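Local coordinates for protein aminopeptidase YwaD (Bacillus subtilis, PDB 6HC7) that removes N-terminal amino acids such as arginine, lysine and leucine from peptides, as a secreted aminopeptidase that uses two zinc ions per subunit, at residues Phe43-Ala48 / Ile410-Leu415; Ala332-Val337 / Phe360-Leu365. All coordinates share one frame; numbering follows the deposited sequence.

Interaction 1: residues Phe43-Ala48 / Ile410-Leu415; sequences FKAKHA and ISKERL
Lys-412 lies across the first turn of the helix that begins at Ala-45, and its long chain shows how a lysine can pack through its methylenes while its charge stays at the surface. CB stands back from the neighbouring helix. With CG anti to the backbone N (chi1 -152°), the chain turns toward that helix, and CG passes 4.5 Å from Ala-45 CB. CD carries the extended chain onward, still 5.0 Å from Lys-46 CB. CE is the first atom in contact with that residue, 3.6 Å from its CB. At the tip, NZ passes the same methylene, 3.9 Å from Lys-46 CB. The Lys-46 chain continues outward ahead of Lys-412 in almost the same direction, staggered so that NZ of Lys-412 and NZ of Lys-46 are 7.2 Å apart.

Beneath the lysine chains the packing is small and buried. Ala-45 sets its methyl against Leu-415, CB to CB at 4.1 Å, and also meets the carbonyl of Lys-412. One turn on, Ala-48 CB receives the CD1 branch of Leu-415, and farther along helix 45-59 Ile-52 touches Leu-415 too. Phe-43, from the loop before the helix, brings its ring obliquely to Leu-415 O, its CE1 3.8 Å away, while Val-269 of helix 260-277 also packs on Phe-43.

Both helices start here. Ser-411 caps the second, its OG accepting from Arg-414 N at 3.0 Å. Gln-416 joins the two starts: its side-chain amide donates to Phe-43 O and accepts from Ala-45 N.

Within the two segments, then, the contact is van der Waals in kind, methyls, methylenes and a ring carbon against one leucine and two backbone carbonyls, and polar fastening comes from the adjoining Gln-416. The lysine chains run side by side to an exposed edge, where solvent would probably screen their like charges.

Interaction 2: residues Ala332-Val337 / Phe360-Leu365; sequences ASELYV and FDSLSL
Leu-335 and Leu-363 sit as a bridged pair in two parallel strands, their side chains on the same face of the sheet as those of Val-337 and Leu-365. On this face the branches interleave: Val-337 turns its CG2 to Leu-363 CD2 at 4.2 Å, the two side chains slanting past each other, while its CG1 is directed to Leu-365. Leu-365 CD1 also reaches the Val-337 carbonyl. Phe-360, coming in ahead of the strand, brings CZ of its ring obliquely to Leu-335 CB, 3.9 Å away; one face of that ring lies over Ser-362 N.

The opposite face carries Tyr-336 and Ser-364, with the Tyr-336 ring passing its CE2 by Ser-364 CB at 4.1 Å. Glu-334 bends at chi2 (64°), which folds its carboxylate over Ser-362 and toward the Ser-364 hydroxyl. OE1 is close to that OG, but the angle is poor for a hydrogen bond.

Backbone bonds fix the register. Leu-335 N donates to Ser-362 O, Ser-364 N to Leu-335 O, and Val-337 N to Ser-364 O at 2.8 Å, the last nearly straight at 170°. Ser-362 centres an inverse gamma turn that leads into the second strand.

Helix 346-358 lays Trp-348 on the face of Val-337, Leu-363 and Leu-365, and joins the two parallel strands as a beta-alpha-beta unit of the M28 peptidase domain.

From the N terminus, 43-48 leads into helix 45-59, and the chain then runs through the PA domain and into the M28 peptidase region, where His-250, Asp-262, Glu-295 and Asp-323 probably bind the zinc ions. Strand 334-339 follows, and after helix 346-358 the chain returns at 360-365 to close the short loop of interaction 2. Past His-401, it reaches 410-415, closing the far longer loop of interaction 1, inside which interaction 2 is nested. The contacts' centres lie about 17 Å apart. Arg-414 packs on the loop before strand 334-339, and further along helix 412-430 Gln-417 and Leu-421 touch Phe-360 and Leu-363. That helix thus lies between helix 45-59 and the strand pair.

Interaction 1: residues Phe43-Ala48 / Ile410-Leu415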
# COMPACT_ATOMS: atom_id res chain seq x y z
N PHE A 43 -11.60 22.07 -8.09
CA PHE A 43 -10.95 21.18 -7.12
C PHE A 43 -10.36 21.97 -5.94
O PHE A 43 -9.46 22.79 -6.14
CB PHE A 43 -9.83 20.36 -7.78
CG PHE A 43 -9.28 19.28 -6.90
CD1 PHE A 43 -8.24 19.56 -6.00
CD2 PHE A 43 -9.78 18.00 -6.95
CE1 PHE A 43 -7.74 18.58 -5.19
CE2 PHE A 43 -9.28 17.02 -6.14
CZ PHE A 43 -8.26 17.30 -5.25
N LYS A 44 -10.85 21.71 -4.74
CA LYS A 44 -10.39 22.44 -3.56
C LYS A 44 -9.47 21.59 -2.68
O LYS A 44 -9.94 20.69 -1.96
CB LYS A 44 -11.59 22.93 -2.72
CG LYS A 44 -12.69 23.65 -3.50
CD LYS A 44 -12.46 25.15 -3.63
CE LYS A 44 -13.79 25.90 -3.80
NZ LYS A 44 -14.78 25.54 -2.73
N ALA A 45 -8.17 21.87 -2.74
CA ALA A 45 -7.18 21.08 -2.00
C ALA A 45 -7.40 21.16 -0.49
O ALA A 45 -7.01 20.24 0.24
CB ALA A 45 -5.77 21.51 -2.34
N LYS A 46 -8.02 22.25 -0.03
CA LYS A 46 -8.29 22.41 1.40
C LYS A 46 -9.24 21.31 1.88
O LYS A 46 -9.07 20.79 2.98
CB LYS A 46 -8.85 23.82 1.69
CG LYS A 46 -10.36 23.95 1.93
CD LYS A 46 -10.80 25.40 1.77
CE LYS A 46 -12.30 25.53 1.64
NZ LYS A 46 -12.67 26.87 1.14
N HIS A 47 -10.21 20.95 1.04
CA HIS A 47 -11.14 19.88 1.37
C HIS A 47 -10.38 18.57 1.55
O HIS A 47 -10.59 17.84 2.52
CB HIS A 47 -12.20 19.73 0.29
CG HIS A 47 -13.19 20.85 0.27
ND1 HIS A 47 -13.98 21.14 -0.83
CD2 HIS A 47 -13.52 21.76 1.21
CE1 HIS A 47 -14.75 22.17 -0.55
NE2 HIS A 47 -14.49 22.57 0.68
N ALA A 48 -9.49 18.30 0.59
CA ALA A 48 -8.62 17.14 0.66
C ALA A 48 -7.80 17.17 1.95
O ALA A 48 -7.81 16.21 2.72
CB ALA A 48 -7.70 17.09 -0.58
N ILE A 410 2.46 17.26 4.44
CA ILE A 410 1.57 17.34 3.31
C ILE A 410 1.63 18.76 2.76
O ILE A 410 1.42 19.74 3.49
CB ILE A 410 0.13 16.94 3.70
CG1 ILE A 410 0.07 15.44 4.03
CG2 ILE A 410 -0.83 17.27 2.59
CD1 ILE A 410 0.40 14.52 2.86
N SER A 411 1.97 18.87 1.48
CA SER A 411 1.93 20.13 0.78
C SER A 411 0.53 20.36 0.21
O SER A 411 0.06 19.59 -0.64
CB SER A 411 2.95 20.15 -0.35
OG SER A 411 2.76 21.29 -1.16
N LYS A 412 -0.12 21.42 0.69
CA LYS A 412 -1.42 21.86 0.18
C LYS A 412 -1.31 22.24 -1.31
O LYS A 412 -2.23 22.02 -2.09
CB LYS A 412 -1.94 23.03 1.02
CG LYS A 412 -3.46 23.18 1.09
CD LYS A 412 -3.86 24.33 2.03
CE LYS A 412 -5.35 24.63 1.97
NZ LYS A 412 -5.73 25.92 2.60
N GLU A 413 -0.16 22.80 -1.69
CA GLU A 413 0.12 23.14 -3.08
C GLU A 413 0.22 21.91 -3.97
O GLU A 413 -0.26 21.92 -5.09
CB GLU A 413 1.43 23.95 -3.17
CG GLU A 413 2.15 23.92 -4.51
CD GLU A 413 3.65 24.25 -4.38
OE1 GLU A 413 4.28 23.78 -3.40
OE2 GLU A 413 4.20 24.97 -5.24
N ARG A 414 0.83 20.85 -3.45
CA ARG A 414 1.08 19.65 -4.24
C ARG A 414 -0.18 18.80 -4.42
O ARG A 414 -0.31 18.07 -5.40
CB ARG A 414 2.20 18.82 -3.60
CG ARG A 414 3.60 19.38 -3.83
CD ARG A 414 4.32 18.52 -4.82
NE ARG A 414 5.68 18.96 -5.12
CZ ARG A 414 6.74 18.68 -4.38
NH1 ARG A 414 6.60 17.98 -3.27
NH2 ARG A 414 7.94 19.10 -4.74
N LEU A 415 -1.09 18.90 -3.46
CA LEU A 415 -2.40 18.29 -3.58
C LEU A 415 -3.19 18.97 -4.69
O LEU A 415 -3.92 18.32 -5.45
CB LEU A 415 -3.15 18.36 -2.25
CG LEU A 415 -2.73 17.43 -1.12
CD1 LEU A 415 -3.63 17.64 0.05
CD2 LEU A 415 -2.80 15.97 -1.54

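Interaction 2: residues Ala332-Val337 / Phe360-Leu365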
# COMPACT_ATOMS: atom_id res chain seq x y z
N ALA A 332 10.52 16.58 -4.46
CA ALA A 332 9.66 15.65 -5.19
C ALA A 332 8.65 16.39 -6.07
O ALA A 332 7.47 16.38 -5.77
CB ALA A 332 8.94 14.74 -4.22
N SER A 333 9.11 16.99 -7.16
CA SER A 333 8.28 17.92 -7.93
C SER A 333 7.81 17.40 -9.30
O SER A 333 7.02 18.06 -9.96
CB SER A 333 9.03 19.24 -8.13
OG SER A 333 10.09 19.06 -9.06
N GLU A 334 8.30 16.23 -9.70
CA GLU A 334 7.82 15.56 -10.91
C GLU A 334 6.65 14.56 -10.62
O GLU A 334 6.82 13.61 -9.86
CB GLU A 334 8.99 14.83 -11.57
CG GLU A 334 8.86 14.59 -13.06
CD GLU A 334 8.82 15.88 -13.88
OE1 GLU A 334 8.49 15.80 -15.09
OE2 GLU A 334 9.11 16.97 -13.34
N LEU A 335 5.48 14.79 -11.21
CA LEU A 335 4.35 13.87 -11.10
C LEU A 335 4.50 12.70 -12.06
O LEU A 335 4.44 12.88 -13.26
CB LEU A 335 3.04 14.61 -11.38
CG LEU A 335 1.68 13.97 -11.08
CD1 LEU A 335 1.68 13.30 -9.72
CD2 LEU A 335 0.59 15.05 -11.12
N TYR A 336 4.69 11.50 -11.54
CA TYR A 336 4.89 10.34 -12.38
C TYR A 336 3.61 9.58 -12.62
O TYR A 336 2.79 9.42 -11.71
CB TYR A 336 5.94 9.42 -11.77
CG TYR A 336 7.34 9.95 -11.92
CD1 TYR A 336 7.85 10.86 -11.01
CD2 TYR A 336 8.14 9.58 -13.00
CE1 TYR A 336 9.14 11.37 -11.15
CE2 TYR A 336 9.42 10.08 -13.15
CZ TYR A 336 9.91 10.98 -12.22
OH TYR A 336 11.19 11.48 -12.36
N VAL A 337 3.44 9.11 -13.85
CA VAL A 337 2.32 8.27 -14.23
C VAL A 337 2.86 6.87 -14.47
O VAL A 337 3.49 6.59 -15.49
CB VAL A 337 1.62 8.80 -15.50
CG1 VAL A 337 0.45 7.91 -15.88
CG2 VAL A 337 1.16 10.23 -15.27
N PHE A 360 1.18 22.42 -17.59
CA PHE A 360 1.86 21.62 -16.59
C PHE A 360 2.96 20.80 -17.27
O PHE A 360 2.67 19.85 -18.01
CB PHE A 360 0.88 20.71 -15.84
CG PHE A 360 1.53 19.84 -14.81
CD1 PHE A 360 1.80 20.34 -13.55
CD2 PHE A 360 1.90 18.53 -15.11
CE1 PHE A 360 2.42 19.56 -12.59
CE2 PHE A 360 2.53 17.73 -14.15
CZ PHE A 360 2.78 18.25 -12.88
N ASP A 361 4.21 21.16 -17.02
CA ASP A 361 5.32 20.58 -17.76
C ASP A 361 5.98 19.40 -17.03
O ASP A 361 6.68 18.58 -17.64
CB ASP A 361 6.38 21.66 -18.05
CG ASP A 361 5.91 22.70 -19.08
OD1 ASP A 361 5.31 22.29 -20.10
OD2 ASP A 361 6.14 23.92 -18.86
N SER A 362 5.73 19.30 -15.73
CA SER A 362 6.40 18.29 -14.90
C SER A 362 5.66 16.95 -14.82
O SER A 362 5.51 16.39 -13.74
CB SER A 362 6.61 18.86 -13.50
OG SER A 362 7.52 19.94 -13.53
N LEU A 363 5.23 16.42 -15.97
CA LEU A 363 4.51 15.15 -16.01
C LEU A 363 5.29 14.11 -16.80
O LEU A 363 5.79 14.40 -17.88
CB LEU A 363 3.12 15.37 -16.61
CG LEU A 363 2.04 14.29 -16.44
CD1 LEU A 363 0.77 14.99 -16.07
CD2 LEU A 363 1.83 13.55 -17.72
N SER A 364 5.42 12.90 -16.27
CA SER A 364 6.23 11.91 -16.97
C SER A 364 5.64 10.52 -16.89
O SER A 364 5.21 10.07 -15.84
CB SER A 364 7.65 11.90 -16.40
OG SER A 364 8.09 13.22 -16.10
N LEU A 365 5.64 9.84 -18.02
CA LEU A 365 5.29 8.44 -18.01
C LEU A 365 6.49 7.71 -17.49
O LEU A 365 7.61 8.15 -17.69
CB LEU A 365 4.91 7.92 -19.40
CG LEU A 365 4.56 6.43 -19.48
CD1 LEU A 365 3.22 6.13 -18.80
CD2 LEU A 365 4.59 5.93 -20.92